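Local coordinates for protein UDP-N-acetylglucosamine 4,6-dehydratase (Vibrio fischeri, PDB 3PVZ) that binds NAD and probably acts as a lyase that dehydrates UDP-N-acetylglucosamine, at residues A[54-57]-A[62-65]; A[151-156]-A[187-192]; A[216-221]-A[275-280]; A[241-246]-A[338-343]; A[362-367]-A[373-378]. All blocks are in the same frame, centred on the assembly; numbering follows the deposited sequence. Where two conformers were deposited one is given.

Contact 1 of 5, residues A[54-57]-A[62-65]; sequences EIFK and KLHV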
# COMPACT_ATOMS: atom_id res chain seq x y z
N GLU A 54 0.53 -15.14 14.03
CA GLU A 54 -0.18 -16.12 14.84
C GLU A 54 -0.22 -17.49 14.22
O GLU A 54 -0.16 -18.48 14.92
CB GLU A 54 -1.60 -15.67 15.20
CG GLU A 54 -1.64 -14.51 16.12
CD GLU A 54 -0.97 -14.79 17.45
OE1 GLU A 54 -1.44 -15.71 18.13
OE2 GLU A 54 -0.04 -14.07 17.83
N ILE A 55 -0.30 -17.58 12.92
CA ILE A 55 -0.32 -18.86 12.23
C ILE A 55 1.10 -19.44 12.21
O ILE A 55 1.35 -20.58 12.61
CB ILE A 55 -0.91 -18.72 10.77
CG1 ILE A 55 -2.33 -18.19 10.82
CG2 ILE A 55 -0.76 -20.05 9.99
CD1 ILE A 55 -3.04 -17.98 9.39
N PHE A 56 2.05 -18.62 11.76
CA PHE A 56 3.41 -19.08 11.59
C PHE A 56 4.01 -19.73 12.86
O PHE A 56 4.70 -20.74 12.77
CB PHE A 56 4.29 -17.92 11.13
CG PHE A 56 5.64 -18.35 10.67
CD1 PHE A 56 6.64 -18.56 11.57
CD2 PHE A 56 5.89 -18.59 9.33
CE1 PHE A 56 7.88 -18.99 11.15
CE2 PHE A 56 7.17 -19.01 8.90
CZ PHE A 56 8.16 -19.20 9.85
N LYS A 57 3.79 -19.13 14.01
CA LYS A 57 4.40 -19.58 15.26
C LYS A 57 3.81 -20.92 15.72
O LYS A 57 4.37 -21.57 16.61
CB LYS A 57 4.22 -18.51 16.36
CG LYS A 57 2.80 -18.25 16.84
CD LYS A 57 2.72 -17.40 18.13
CE LYS A 57 2.67 -15.91 17.85
NZ LYS A 57 2.27 -15.06 19.09
N LYS A 62 1.19 -25.25 5.50
CA LYS A 62 1.22 -24.39 4.32
C LYS A 62 0.70 -23.02 4.75
O LYS A 62 -0.35 -22.94 5.40
CB LYS A 62 0.37 -24.98 3.18
CG LYS A 62 0.53 -24.21 1.87
CD LYS A 62 -0.28 -24.80 0.77
CE LYS A 62 -0.05 -24.07 -0.57
NZ LYS A 62 -1.06 -24.60 -1.56
N LEU A 63 1.48 -21.98 4.42
CA LEU A 63 1.13 -20.62 4.64
C LEU A 63 1.63 -19.71 3.53
O LEU A 63 2.83 -19.46 3.37
CB LEU A 63 1.59 -20.19 6.03
CG LEU A 63 1.55 -18.69 6.36
CD1 LEU A 63 0.10 -18.26 6.27
CD2 LEU A 63 2.17 -18.30 7.72
N HIS A 64 0.68 -19.21 2.76
CA HIS A 64 0.96 -18.33 1.64
C HIS A 64 0.39 -16.97 1.93
O HIS A 64 -0.76 -16.86 2.32
CB HIS A 64 0.37 -18.86 0.35
CG HIS A 64 1.11 -20.00 -0.24
ND1 HIS A 64 0.82 -20.50 -1.50
CD2 HIS A 64 2.14 -20.75 0.23
CE1 HIS A 64 1.64 -21.51 -1.78
NE2 HIS A 64 2.44 -21.69 -0.73
N VAL A 65 1.26 -15.93 1.82
CA VAL A 65 0.89 -14.55 2.09
C VAL A 65 0.85 -13.75 0.79
O VAL A 65 1.77 -13.81 -0.00
CB VAL A 65 1.91 -13.90 3.06
CG1 VAL A 65 1.38 -12.60 3.59
CG2 VAL A 65 2.24 -14.89 4.22
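The ring of F56 receives L63 at its edge: CD2 of L63 lies near the ring plane, 4.1 Å from F56 CD2, and slightly nearer, at 4.0 Å, to F56 CB. The two side chains cross at about a right angle. With CG placed anti to the backbone N (chi1 -169°), the phenyl group is carried past the leucine toward helix 70-83 and strand 90-94, where it meets F91 edge-to-face. A second flat group, the imidazole of H64, belongs to the other side of the strand; K62 CE sits over one of its faces, 3.2 Å above the plane and toward the rim. I55 completes the contact, its CG2 branch lying 4.1 Å from L63 CD2; a single methyl of L63 serves both helix residues. The contact joins helix 46-56 to the start of strand 62-66 in a beta-alpha-beta unit of the Rossmann-type nucleotide-binding fold. Alternation along the strand sends L63 toward the helix and K62 away from it, where K62 NZ forms a salt bridge with D110. Wholly apolar and buried, the interface holds helix to sheet by dispersion and exclusion of water, while the polar ends of K62 and H64 find their partners away from it.

Contact 2 of 5, residues A[151-156]-A[187-192]; sequences QSIDAG and MRKSEE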
# COMPACT_ATOMS: atom_id res chain seq x y z
N GLN A 151 -13.32 -18.55 -5.63
CA GLN A 151 -12.15 -19.34 -5.91
C GLN A 151 -11.89 -20.31 -4.75
O GLN A 151 -11.34 -21.40 -4.95
CB GLN A 151 -10.96 -18.43 -6.14
CG GLN A 151 -11.12 -17.54 -7.33
CD GLN A 151 -9.99 -16.55 -7.43
OE1 GLN A 151 -9.46 -16.08 -6.43
NE2 GLN A 151 -9.64 -16.22 -8.64
N SER A 152 -12.22 -19.91 -3.54
CA SER A 152 -12.08 -20.80 -2.40
C SER A 152 -13.11 -21.97 -2.44
O SER A 152 -12.74 -23.12 -2.14
CB SER A 152 -12.24 -19.99 -1.11
OG SER A 152 -11.23 -18.99 -1.00
N ILE A 153 -14.37 -21.69 -2.79
CA ILE A 153 -15.39 -22.75 -3.00
C ILE A 153 -14.91 -23.72 -4.08
O ILE A 153 -14.95 -24.91 -3.89
CB ILE A 153 -16.72 -22.19 -3.46
CG1 ILE A 153 -17.33 -21.30 -2.35
CG2 ILE A 153 -17.72 -23.31 -3.84
CD1 ILE A 153 -18.06 -20.12 -2.89
N ASP A 154 -14.41 -23.20 -5.19
CA ASP A 154 -13.96 -24.02 -6.32
C ASP A 154 -12.82 -24.97 -5.94
O ASP A 154 -12.71 -26.06 -6.50
CB ASP A 154 -13.56 -23.14 -7.52
CG ASP A 154 -14.76 -22.37 -8.12
OD1 ASP A 154 -15.94 -22.67 -7.80
OD2 ASP A 154 -14.52 -21.44 -8.92
N ALA A 155 -11.99 -24.57 -5.00
CA ALA A 155 -10.86 -25.42 -4.61
C ALA A 155 -11.21 -26.30 -3.42
O ALA A 155 -10.36 -27.00 -2.92
CB ALA A 155 -9.62 -24.53 -4.29
N GLY A 156 -12.46 -26.24 -2.94
CA GLY A 156 -12.82 -27.02 -1.74
C GLY A 156 -12.25 -26.55 -0.39
O GLY A 156 -12.17 -27.35 0.52
N MSE A 187 -23.11 -12.98 2.60
CA MSE A 187 -24.23 -13.77 3.02
C MSE A 187 -24.61 -14.73 1.90
O MSE A 187 -24.94 -15.85 2.19
CB MSE A 187 -25.43 -12.91 3.46
CG MSE A 187 -25.31 -12.22 4.81
SE MSE A 187 -24.56 -13.24 6.34
CE MSE A 187 -22.67 -12.67 6.22
N ARG A 188 -24.55 -14.31 0.63
CA ARG A 188 -24.89 -15.22 -0.47
C ARG A 188 -23.90 -16.35 -0.53
O ARG A 188 -24.30 -17.51 -0.68
CB ARG A 188 -24.92 -14.53 -1.82
CG ARG A 188 -25.13 -15.48 -2.97
CD ARG A 188 -25.58 -14.76 -4.26
NE ARG A 188 -24.48 -14.00 -4.84
CZ ARG A 188 -24.58 -13.29 -5.96
NH1 ARG A 188 -23.53 -12.63 -6.40
NH2 ARG A 188 -25.73 -13.23 -6.63
N LYS A 189 -22.62 -16.01 -0.44
CA LYS A 189 -21.54 -17.02 -0.47
C LYS A 189 -21.53 -17.99 0.71
O LYS A 189 -21.04 -19.10 0.59
CB LYS A 189 -20.17 -16.35 -0.54
CG LYS A 189 -19.84 -15.80 -1.94
CD LYS A 189 -19.93 -16.91 -3.01
CE LYS A 189 -19.40 -16.49 -4.37
NZ LYS A 189 -20.12 -15.34 -4.93
N SER A 190 -22.06 -17.54 1.84
CA SER A 190 -22.16 -18.38 3.01
C SER A 190 -23.19 -19.49 2.90
O SER A 190 -23.20 -20.37 3.73
CB SER A 190 -22.47 -17.56 4.25
OG SER A 190 -23.75 -17.05 4.21
N GLU A 191 -24.05 -19.46 1.88
CA GLU A 191 -24.89 -20.62 1.52
C GLU A 191 -24.08 -21.74 0.83
O GLU A 191 -24.64 -22.79 0.57
CB GLU A 191 -26.05 -20.19 0.59
CG GLU A 191 -27.02 -19.23 1.30
CD GLU A 191 -28.03 -18.56 0.38
OE1 GLU A 191 -27.83 -18.54 -0.84
OE2 GLU A 191 -29.03 -18.00 0.91
N GLU A 192 -22.79 -21.51 0.52
CA GLU A 192 -21.95 -22.53 -0.12
C GLU A 192 -20.65 -22.86 0.61
O GLU A 192 -20.09 -23.87 0.31
CB GLU A 192 -21.53 -22.09 -1.51
CG GLU A 192 -22.70 -22.03 -2.47
CD GLU A 192 -22.27 -21.60 -3.81
OE1 GLU A 192 -22.58 -20.45 -4.10
OE2 GLU A 192 -21.59 -22.37 -4.55
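I153 stands at about a right angle to both side chains it meets across the contact, K189 and E192, and each of its branches has its own partner. CD1, at the end of the longer branch, touches the aliphatic part of K189, 3.7 Å from K189 CD and 4.1 Å from K189 CE. CG2, the shorter branch, has E192 as its neighbour, 4.0 Å from OE2. A chi1 of -65° sets CG2 anti to the backbone N and CG1 beside that N, which separates the two branches; chi2 then places CD1. The lysine chain is bent at chi2 and chi4, offering its methylenes to the isoleucine while NZ makes a salt bridge with D146. E192, extended beyond CG, lies at the exposed margin.

The contact joins the C-terminal ends of helix 131-154 and helix 174-189, two helices that flank the Rossmann-type sheet. Here the first helix closes in a Schellman motif: G156, with positive phi, donates its N to I153 O at 3.0 Å. In the other segment, S190 OG gives a hydrogen bond of 2.6 Å to M187 O. K189 is thus used along its length, its carbons packing on I153 and its charge probably balanced by D146 outside the packing, whereas E192 adds a carbon-to-oxygen van der Waals contact.

Contact 3 of 5, residues A[216-221]-A[275-280]; sequences QRIQKN and VKYLKQ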
# COMPACT_ATOMS: atom_id res chain seq x y z
N GLN A 216 5.71 8.69 12.99
CA GLN A 216 6.27 9.39 11.84
C GLN A 216 6.64 10.78 12.24
O GLN A 216 7.75 11.25 11.98
CB GLN A 216 5.28 9.38 10.68
CG GLN A 216 4.98 7.99 10.16
CD GLN A 216 6.18 7.35 9.48
OE1 GLN A 216 6.78 6.44 10.03
NE2 GLN A 216 6.52 7.83 8.29
N ARG A 217 5.71 11.45 12.94
CA ARG A 217 5.97 12.79 13.42
C ARG A 217 7.24 12.80 14.28
O ARG A 217 8.10 13.65 14.09
CB ARG A 217 4.78 13.35 14.22
CG ARG A 217 3.44 13.41 13.48
CD ARG A 217 3.34 14.45 12.40
NE ARG A 217 4.17 14.20 11.23
CZ ARG A 217 4.03 13.21 10.34
NH1 ARG A 217 3.10 12.26 10.47
NH2 ARG A 217 4.85 13.16 9.32
N ILE A 218 7.38 11.86 15.20
CA ILE A 218 8.57 11.84 16.05
C ILE A 218 9.83 11.65 15.21
O ILE A 218 10.85 12.30 15.45
CB ILE A 218 8.55 10.71 17.11
CG1 ILE A 218 7.44 10.93 18.13
CG2 ILE A 218 9.89 10.67 17.86
CD1 ILE A 218 7.53 12.27 18.85
N GLN A 219 9.75 10.76 14.23
CA GLN A 219 10.87 10.44 13.37
C GLN A 219 11.30 11.63 12.47
O GLN A 219 12.48 11.73 12.08
CB GLN A 219 10.46 9.25 12.51
CG GLN A 219 11.57 8.38 12.02
CD GLN A 219 10.99 7.18 11.27
OE1 GLN A 219 10.39 6.28 11.87
NE2 GLN A 219 11.15 7.18 9.93
N LYS A 220 10.35 12.50 12.13
CA LYS A 220 10.60 13.59 11.20
C LYS A 220 10.67 14.95 11.90
O LYS A 220 10.52 15.98 11.27
CB LYS A 220 9.51 13.60 10.12
CG LYS A 220 9.46 12.32 9.29
CD LYS A 220 8.38 12.32 8.24
CE LYS A 220 8.42 11.00 7.42
NZ LYS A 220 7.40 10.93 6.29
N ASN A 221 10.90 14.93 13.21
CA ASN A 221 10.96 16.14 14.01
C ASN A 221 9.80 17.13 13.76
O ASN A 221 10.00 18.35 13.71
CB ASN A 221 12.34 16.79 13.84
CG ASN A 221 13.40 16.14 14.74
OD1 ASN A 221 14.21 15.33 14.28
ND2 ASN A 221 13.36 16.49 16.05
N VAL A 275 0.32 11.96 24.83
CA VAL A 275 1.05 12.33 26.03
C VAL A 275 1.76 11.11 26.64
O VAL A 275 2.97 11.14 26.84
CB VAL A 275 0.12 12.98 27.05
CG1 VAL A 275 0.88 13.36 28.27
CG2 VAL A 275 -0.53 14.21 26.43
N LYS A 276 1.03 10.00 26.87
CA LYS A 276 1.66 8.79 27.41
C LYS A 276 2.86 8.36 26.60
O LYS A 276 3.87 7.91 27.15
CB LYS A 276 0.68 7.62 27.46
CG LYS A 276 -0.22 7.65 28.68
CD LYS A 276 -1.53 6.86 28.44
CE LYS A 276 -2.67 7.35 29.36
NZ LYS A 276 -2.62 6.80 30.75
N TYR A 277 2.72 8.50 25.28
CA TYR A 277 3.69 8.01 24.33
C TYR A 277 4.94 8.90 24.32
O TYR A 277 6.06 8.39 24.29
CB TYR A 277 3.01 7.94 22.97
CG TYR A 277 3.90 7.60 21.82
CD1 TYR A 277 4.61 6.41 21.79
CD2 TYR A 277 4.01 8.45 20.75
CE1 TYR A 277 5.42 6.10 20.72
CE2 TYR A 277 4.80 8.16 19.70
CZ TYR A 277 5.50 6.99 19.68
OH TYR A 277 6.29 6.75 18.59
N LEU A 278 4.75 10.21 24.37
CA LEU A 278 5.86 11.16 24.50
C LEU A 278 6.62 10.98 25.81
O LEU A 278 7.82 11.06 25.82
CB LEU A 278 5.36 12.60 24.40
CG LEU A 278 4.90 13.01 23.01
CD1 LEU A 278 4.19 14.36 23.04
CD2 LEU A 278 6.07 13.04 22.08
N LYS A 279 5.92 10.71 26.91
CA LYS A 279 6.60 10.48 28.20
C LYS A 279 7.39 9.19 28.18
O LYS A 279 8.49 9.13 28.72
CB LYS A 279 5.60 10.44 29.35
CG LYS A 279 4.83 11.73 29.51
CD LYS A 279 4.38 11.91 30.94
CE LYS A 279 3.52 13.16 31.11
NZ LYS A 279 2.73 13.01 32.36
N GLN A 280 6.84 8.16 27.54
CA GLN A 280 7.55 6.89 27.40
C GLN A 280 8.82 7.07 26.53
O GLN A 280 9.79 6.36 26.71
CB GLN A 280 6.62 5.78 26.85
CG GLN A 280 6.67 4.46 27.65
CD GLN A 280 5.52 3.48 27.32
OE1 GLN A 280 4.57 3.32 28.11
NE2 GLN A 280 5.61 2.81 26.17
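I218 contributes about half of the surface buried here, and it divides its longer branch between two residues of the facing helix. Its terminal CD1 meets CD2 of L278 at 3.6 Å, a close methyl-to-methyl contact, while the preceding carbon, CG1, lies 4.1 Å from CE2 of the Y277 ring. I218 and Y277 slide past each other in opposite directions. The tyrosine, with CG anti to its own backbone N (chi1 174°), reaches across beside the isoleucine. The segments are the end of helix 210-219 and the end of helix 270-280, packed away from the NAD site of their own chain in the part that carries the small parallel sheet of strands 224-227, 306-312 and 284-287. W307 of the middle strand touches both I218 and L278, so the helix pair rests on that sheet. L278 crosses I218 obliquely; its CB does not point straight at the neighbouring helix, but chi1 of -70° brings the methyl end closer. On the far side of helix 210-219 lies the second subunit, whose E75 forms salt bridges with R217 and K220, and whose D79 also pairs with K220.

Contact 4 of 5, residues A[241-246]-A[338-343]; sequences GELCLM and DNLGII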
# COMPACT_ATOMS: atom_id res chain seq x y z
N GLY A 241 -4.55 -10.14 15.75
CA GLY A 241 -4.16 -11.38 15.11
C GLY A 241 -4.77 -12.56 15.79
O GLY A 241 -5.19 -13.51 15.13
N GLU A 242 -4.84 -12.52 17.11
CA GLU A 242 -5.41 -13.64 17.86
C GLU A 242 -6.91 -13.78 17.62
O GLU A 242 -7.41 -14.88 17.49
CB GLU A 242 -5.10 -13.49 19.34
CG GLU A 242 -3.67 -13.85 19.68
CD GLU A 242 -3.28 -13.54 21.15
OE1 GLU A 242 -3.90 -12.65 21.78
OE2 GLU A 242 -2.32 -14.18 21.65
N LEU A 243 -7.60 -12.66 17.54
CA LEU A 243 -9.01 -12.65 17.24
C LEU A 243 -9.30 -13.18 15.83
O LEU A 243 -10.20 -13.97 15.69
CB LEU A 243 -9.55 -11.22 17.39
CG LEU A 243 -11.04 -11.00 17.17
CD1 LEU A 243 -11.81 -11.68 18.25
CD2 LEU A 243 -11.35 -9.49 17.23
N CYS A 244 -8.56 -12.72 14.80
CA CYS A 244 -8.66 -13.33 13.45
C CYS A 244 -8.55 -14.87 13.46
O CYS A 244 -9.34 -15.55 12.82
CB CYS A 244 -7.56 -12.79 12.53
SG CYS A 244 -7.81 -11.07 12.06
N LEU A 245 -7.55 -15.40 14.16
CA LEU A 245 -7.25 -16.82 14.13
C LEU A 245 -8.35 -17.62 14.86
O LEU A 245 -8.69 -18.71 14.43
CB LEU A 245 -5.92 -17.13 14.78
CG LEU A 245 -5.40 -18.60 14.81
CD1 LEU A 245 -5.14 -19.16 13.47
CD2 LEU A 245 -4.12 -18.71 15.61
N MSE A 246 -8.87 -17.07 15.96
CA MSE A 246 -9.93 -17.72 16.72
C MSE A 246 -11.20 -17.78 15.89
O MSE A 246 -11.83 -18.81 15.83
CB MSE A 246 -10.21 -16.98 18.02
CG MSE A 246 -9.14 -17.08 19.07
SE MSE A 246 -8.88 -18.85 19.76
CE MSE A 246 -10.65 -19.17 20.49
N ASP A 338 -14.71 -16.89 27.25
CA ASP A 338 -14.59 -15.95 28.35
C ASP A 338 -14.34 -14.52 27.89
O ASP A 338 -15.00 -13.61 28.40
CB ASP A 338 -13.47 -16.40 29.32
CG ASP A 338 -13.91 -17.58 30.21
OD1 ASP A 338 -15.11 -18.00 30.16
OD2 ASP A 338 -13.06 -18.11 30.96
N ASN A 339 -13.43 -14.35 26.94
CA ASN A 339 -12.95 -13.02 26.48
C ASN A 339 -13.55 -12.56 25.14
O ASN A 339 -13.47 -11.40 24.81
CB ASN A 339 -11.42 -13.03 26.34
CG ASN A 339 -10.69 -13.75 27.51
OD1 ASN A 339 -9.87 -14.68 27.28
ND2 ASN A 339 -10.95 -13.29 28.74
N LEU A 340 -14.14 -13.49 24.40
CA LEU A 340 -14.60 -13.26 23.04
C LEU A 340 -16.09 -13.41 22.95
O LEU A 340 -16.68 -14.40 23.40
CB LEU A 340 -14.00 -14.29 22.07
CG LEU A 340 -12.50 -14.30 21.90
CD1 LEU A 340 -12.12 -15.46 21.04
CD2 LEU A 340 -11.96 -13.00 21.29
N GLY A 341 -16.72 -12.45 22.30
CA GLY A 341 -18.16 -12.51 22.06
C GLY A 341 -18.42 -12.91 20.61
O GLY A 341 -17.62 -12.60 19.72
N ILE A 342 -19.56 -13.57 20.39
CA ILE A 342 -19.98 -14.00 19.08
C ILE A 342 -21.37 -13.43 18.76
O ILE A 342 -22.34 -13.59 19.52
CB ILE A 342 -20.05 -15.51 19.02
CG1 ILE A 342 -18.75 -16.13 19.50
CG2 ILE A 342 -20.35 -15.97 17.61
CD1 ILE A 342 -18.70 -17.64 19.33
N ILE A 343 -21.45 -12.74 17.63
CA ILE A 343 -22.73 -12.38 17.04
C ILE A 343 -23.04 -13.44 16.03
O ILE A 343 -22.19 -13.82 15.20
CB ILE A 343 -22.74 -11.03 16.32
CG1 ILE A 343 -22.34 -9.90 17.28
CG2 ILE A 343 -24.15 -10.72 15.72
CD1 ILE A 343 -22.11 -8.59 16.55
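L340 meets L243 and M246, a selenomethionine, across a contact in which it is the one residue of the second segment to touch the helix. The approach to it along the chain is polar: the backbone amides of D338 and N339 are both held by the carboxylate of D21, and D338 O accepts a hydrogen bond from K260 NZ. The strand begins at L340, whose side chain points toward helix 237-250 and splits its two methyls between the partners. CD2 lies 3.3 Å from CD1 of L243, tighter than usual for two carbons, the side chains sliding past each other in opposite directions. The other methyl, CD1, is held in the bend of M246: it is 3.9 Å from both CB and CG of the selenomethionine and 4.0 Å from its CE. That curl comes from turns at chi2 (-65°) and chi3 (-61°), which fold the terminal methyl back toward the leucine.

Strand 340-344 is antiparallel to its neighbour 255-259 in the large mixed sheet that extends the Rossmann-type core, and helix 237-250 packs over this extension. L243 also touches F257 of that neighbouring strand, and its side chain lies about 9 Å from the bound NAD.

After L340 the backbone pairs with both neighbouring strands, G341 bonding to F258 and I343 to I256 of strand 255-259, and I342 between them to D333 of strand 332-333.

Contact 5 of 5, residues A[362-367]-A[373-378]; sequences GQMKTD and EEIVQL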
# COMPACT_ATOMS: atom_id res chain seq x y z
N GLY A 362 -20.49 -2.73 -13.47
CA GLY A 362 -19.89 -3.21 -14.73
C GLY A 362 -20.06 -2.20 -15.88
O GLY A 362 -19.13 -1.99 -16.65
N GLN A 363 -21.24 -1.57 -15.96
CA GLN A 363 -21.56 -0.61 -17.03
C GLN A 363 -20.85 0.72 -16.81
O GLN A 363 -20.48 1.38 -17.76
CB GLN A 363 -23.08 -0.37 -17.18
CG GLN A 363 -23.49 0.39 -18.50
CD GLN A 363 -23.28 -0.45 -19.80
OE1 GLN A 363 -23.84 -1.55 -19.94
NE2 GLN A 363 -22.48 0.08 -20.74
N MSE A 364 -20.67 1.15 -15.57
CA MSE A 364 -19.84 2.31 -15.34
C MSE A 364 -18.43 2.01 -15.87
O MSE A 364 -17.82 2.85 -16.50
CB MSE A 364 -19.80 2.67 -13.87
CG MSE A 364 -21.07 3.30 -13.33
SE MSE A 364 -20.90 3.67 -11.42
CE MSE A 364 -22.61 2.89 -10.84
N LYS A 365 -17.92 0.82 -15.61
CA LYS A 365 -16.58 0.45 -16.07
C LYS A 365 -16.47 0.35 -17.60
O LYS A 365 -15.41 0.57 -18.16
CB LYS A 365 -16.14 -0.86 -15.45
CG LYS A 365 -15.81 -0.74 -13.97
CD LYS A 365 -15.45 -2.07 -13.44
CE LYS A 365 -15.31 -2.07 -11.93
NZ LYS A 365 -14.79 -3.39 -11.41
N THR A 366 -17.56 -0.00 -18.25
CA THR A 366 -17.60 -0.15 -19.69
C THR A 366 -17.59 1.22 -20.30
O THR A 366 -16.85 1.47 -21.24
CB THR A 366 -18.84 -0.92 -20.14
OG1 THR A 366 -18.70 -2.29 -19.74
CG2 THR A 366 -19.05 -0.85 -21.66
N ASP A 367 -18.38 2.12 -19.73
CA ASP A 367 -18.47 3.49 -20.20
C ASP A 367 -17.18 4.29 -20.00
O ASP A 367 -16.99 5.35 -20.61
CB ASP A 367 -19.66 4.20 -19.52
CG ASP A 367 -21.00 3.50 -19.77
OD1 ASP A 367 -21.08 2.65 -20.69
OD2 ASP A 367 -21.97 3.78 -19.04
N GLU A 373 -21.67 10.79 -7.65
CA GLU A 373 -23.07 10.81 -7.27
C GLU A 373 -23.86 9.67 -7.89
O GLU A 373 -24.86 9.25 -7.36
CB GLU A 373 -23.69 12.18 -7.60
CG GLU A 373 -23.24 13.27 -6.61
CD GLU A 373 -23.87 13.10 -5.21
OE1 GLU A 373 -25.13 13.12 -5.12
OE2 GLU A 373 -23.12 12.92 -4.20
N GLU A 374 -23.40 9.16 -9.03
CA GLU A 374 -23.96 7.94 -9.60
C GLU A 374 -23.76 6.74 -8.66
O GLU A 374 -24.65 5.91 -8.50
CB GLU A 374 -23.26 7.66 -10.92
CG GLU A 374 -24.07 6.93 -11.95
CD GLU A 374 -23.26 6.66 -13.19
OE1 GLU A 374 -22.18 7.29 -13.35
OE2 GLU A 374 -23.69 5.80 -13.99
N ILE A 375 -22.57 6.65 -8.05
CA ILE A 375 -22.27 5.55 -7.13
C ILE A 375 -23.12 5.69 -5.85
O ILE A 375 -23.76 4.73 -5.42
CB ILE A 375 -20.77 5.46 -6.76
CG1 ILE A 375 -19.88 5.43 -8.01
CG2 ILE A 375 -20.50 4.21 -5.90
CD1 ILE A 375 -18.43 5.09 -7.74
N VAL A 376 -23.15 6.91 -5.30
CA VAL A 376 -23.99 7.23 -4.14
C VAL A 376 -25.43 6.84 -4.39
O VAL A 376 -26.07 6.25 -3.52
CB VAL A 376 -23.94 8.71 -3.73
CG1 VAL A 376 -24.95 8.99 -2.62
CG2 VAL A 376 -22.53 9.10 -3.28
N GLN A 377 -25.94 7.13 -5.57
CA GLN A 377 -27.32 6.78 -5.89
C GLN A 377 -27.54 5.27 -5.92
O GLN A 377 -28.55 4.77 -5.45
CB GLN A 377 -27.74 7.38 -7.22
CG GLN A 377 -27.96 8.88 -7.14
CD GLN A 377 -29.04 9.26 -6.12
OE1 GLN A 377 -30.16 8.74 -6.15
NE2 GLN A 377 -28.69 10.16 -5.20
N LEU A 378 -26.59 4.54 -6.47
CA LEU A 378 -26.65 3.10 -6.42
C LEU A 378 -26.57 2.62 -4.95
O LEU A 378 -27.32 1.74 -4.56
CB LEU A 378 -25.51 2.52 -7.26
CG LEU A 378 -25.28 1.03 -7.24
CD1 LEU A 378 -26.48 0.32 -7.83
CD2 LEU A 378 -24.01 0.78 -8.03
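M364, a selenomethionine, reaches from helix 351-367 toward helix 372-382 and meets a different residue at almost every atom. CB, directed at the facing helix, sets the chain on its way. CG comes next and lies under the carboxylate end of E374, 3.7 Å from OE2 and 4.0 Å from CD of that glutamate, the two side chains approaching from opposite directions. Because chi2 is extended (179°), the selenium is carried deeper, and SE sits 4.0 Å from CG1 of I375. A bend at chi3 (-132°) then sends the terminal CE to CD2 of L378, 3.8 Å away. Residues 374 and 378 stand one turn apart on their helix, with I375 beside them, so the chain of M364 runs across one face of it.

The arrangement is an antiparallel helical hairpin, its short axes 167° apart in direction and 12.2 Å at closest approach. M135 of helix 131-154 and W370 of the connecting turn also touch M364, while L134 and I138 pack on I375. The long thioether-type chain, here with selenium, packs by dispersion, and the glutamate lies at the exposed margin, where its carboxylate is probably accessible to solvent.

The contacts follow one another along the chain, except that contacts 3 and 4 alternate their segments. Contacts 1 and 4 reach the same large sheet, their centres about 18 Å apart, and touch: E54 packs on G241, E242 and L245, and I55 on L245, bringing helices 46-56 and 237-250 together. The centre of contact 2 lies about 22 Å from the centres of both. Contact 5 is centred about 27 Å from contact 2, though helix 131-154 serves both. Contacts 1, 2 and 4 join helices and strands around the NAD-binding sheet, while contact 3, centred about 45 Å from contact 2, lies in a separate region beside the small parallel sheet, packed against core helices of the second subunit.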